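Glycerol uptake operon antiterminator-related protein (Thermotoga maritima, PDB 1VKF) is probably a TIM-barrel regulator of glycerol uptake genes, related to antiterminators that respond to glycerol-3-phosphate. Local coordinates at residues L77-K81 with A82-G86. Residues are numbered along the deposited sequence; the frame is centred on the assembly and turned at random.
Sequences LFVKK and AGADG
Val79 and Ala84 meet across the end of helix 73-82, with CG1 of Val79 3.6 Å from CB of Ala84. Val79 CG1 stands anti to the backbone N (chi1 171°), which puts it on the same side as the departing chain, against CB of Ala84. Beside this apolar touch, the carbonyl O of Val79 draws in a weak but fairly straight bond from Ala84 N (3.3 Å, 162° at the hydrogen) and further weak, more bent ones from Gly83 N and Ala82 N. Gly83 N also donates to Lys80 O at 3.0 Å, approaching from above the carbonyl plane, while Ala82 N keeps the regular helical bond to Phe78 O (2.9 Å). Gly83 makes the turn with a positive phi, a backbone shape that favours glycine. On the outer side, Lys80 bends at chi2 (77°) and lays its CD 3.7 Å from Ala84 O. Its NZ donates to a water that in turn donates to Lys80 O and Ala84 O, each at 2.7 Å, tying the last helical turn to the loop that leaves it. On the buried side Val79 touches Leu45 and Val61, Ala82 touches Leu45 and Leu49, and Ala84 touches Leu49 and Val61. Further along, OD2 of Asp85 accepts from Val59 N and forms a salt bridge with Lys53 NZ. This is a Schellman motif, with 6-to-1 (Ala84-Val79) and 5-to-2 (Gly83-Lys80) bonds and the accompanying Val79-Ala84 apolar contact, closing an alpha-to-beta connection of the TIM barrel as the chain enters strand 86-89.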
loop_
_atom_site.group_PDB
_atom_site.type_symbol
_atom_site.label_atom_id
_atom_site.label_comp_id
_atom_site.label_asym_id
_atom_site.label_seq_id
_atom_site.Cartn_x
_atom_site.Cartn_y
_atom_site.Cartn_z
ATOM N N LEU A 77 -11.137 10.769 -6.619
ATOM C CA LEU A 77 -12.261 10.368 -7.476
ATOM C C LEU A 77 -11.794 9.991 -8.884
ATOM O O LEU A 77 -12.363 9.063 -9.458
ATOM C CB LEU A 77 -13.357 11.435 -7.576
ATOM C CG LEU A 77 -14.056 11.652 -6.243
ATOM C CD1 LEU A 77 -15.038 12.810 -6.351
ATOM C CD2 LEU A 77 -14.703 10.364 -5.755
ATOM N N PHE A 78 -10.735 10.619 -9.449
ATOM C CA PHE A 78 -10.180 10.231 -10.693
ATOM C C PHE A 78 -9.581 8.837 -10.662
ATOM O O PHE A 78 -9.799 8.044 -11.580
ATOM C CB PHE A 78 -9.080 11.244 -11.088
ATOM C CG PHE A 78 -8.419 10.972 -12.386
ATOM C CD1 PHE A 78 -7.341 10.140 -12.403
ATOM C CD2 PHE A 78 -8.915 11.532 -13.552
ATOM C CE1 PHE A 78 -6.679 9.862 -13.618
ATOM C CE2 PHE A 78 -8.267 11.288 -14.773
ATOM C CZ PHE A 78 -7.164 10.434 -14.792
ATOM N N VAL A 79 -8.868 8.535 -9.579
ATOM C CA VAL A 79 -8.258 7.245 -9.435
ATOM C C VAL A 79 -9.391 6.165 -9.276
ATOM O O VAL A 79 -9.274 5.072 -9.844
ATOM C CB VAL A 79 -7.260 7.256 -8.231
ATOM C CG1 VAL A 79 -6.798 5.860 -7.936
ATOM C CG2 VAL A 79 -6.092 8.165 -8.587
ATOM N N LYS A 80 -10.457 6.474 -8.543
ATOM C CA LYS A 80 -11.593 5.571 -8.462
ATOM C C LYS A 80 -12.247 5.335 -9.832
ATOM O O LYS A 80 -12.477 4.174 -10.240
ATOM C CB LYS A 80 -12.612 6.071 -7.420
ATOM C CG LYS A 80 -13.782 5.117 -7.178
ATOM C CD LYS A 80 -13.313 3.945 -6.303
ATOM C CE LYS A 80 -14.464 3.019 -5.886
ATOM N NZ LYS A 80 -14.600 1.906 -6.863
ATOM N N LYS A 81 -12.461 6.409 -10.580
ATOM C CA LYS A 81 -13.012 6.315 -11.965
ATOM C C LYS A 81 -12.151 5.495 -12.899
ATOM O O LYS A 81 -12.641 4.786 -13.827
ATOM C CB LYS A 81 -13.173 7.722 -12.543
ATOM C CG LYS A 81 -14.397 8.465 -12.062
ATOM C CD LYS A 81 -15.056 9.295 -13.185
ATOM C CE LYS A 81 -16.460 9.726 -12.758
ATOM N NZ LYS A 81 -17.037 10.801 -13.622
ATOM N N ALA A 82 -10.844 5.562 -12.694
ATOM C CA ALA A 82 -9.926 4.802 -13.527
ATOM C C ALA A 82 -9.993 3.313 -13.273
ATOM O O ALA A 82 -9.480 2.568 -14.060
ATOM C CB ALA A 82 -8.488 5.289 -13.357
ATOM N N GLY A 83 -10.557 2.915 -12.126
ATOM C CA GLY A 83 -10.879 1.520 -11.796
ATOM C C GLY A 83 -10.170 0.929 -10.572
ATOM O O GLY A 83 -10.197 -0.289 -10.339
ATOM N N ALA A 84 -9.573 1.785 -9.760
ATOM C CA ALA A 84 -8.840 1.320 -8.562
ATOM C C ALA A 84 -9.809 0.863 -7.502
ATOM O O ALA A 84 -10.895 1.400 -7.348
ATOM C CB ALA A 84 -7.933 2.435 -8.021
ATOM N N ASP A 85 -9.382 -0.142 -6.747
ATOM C CA ASP A 85 -10.125 -0.572 -5.604
ATOM C C ASP A 85 -9.889 0.277 -4.385
ATOM O O ASP A 85 -10.717 0.314 -3.456
ATOM C CB ASP A 85 -9.849 -2.038 -5.304
ATOM C CG ASP A 85 -10.295 -2.927 -6.428
ATOM O OD1 ASP A 85 -11.496 -2.870 -6.822
ATOM O OD2 ASP A 85 -9.482 -3.612 -7.075
ATOM N N GLY A 86 -8.754 0.919 -4.354
ATOM C CA GLY A 86 -8.398 1.813 -3.266
ATOM C C GLY A 86 -7.133 2.602 -3.552
ATOM O O GLY A 86 -6.491 2.488 -4.614
HETATM O O HOH W 1 -12.949 1.899 -8.960
#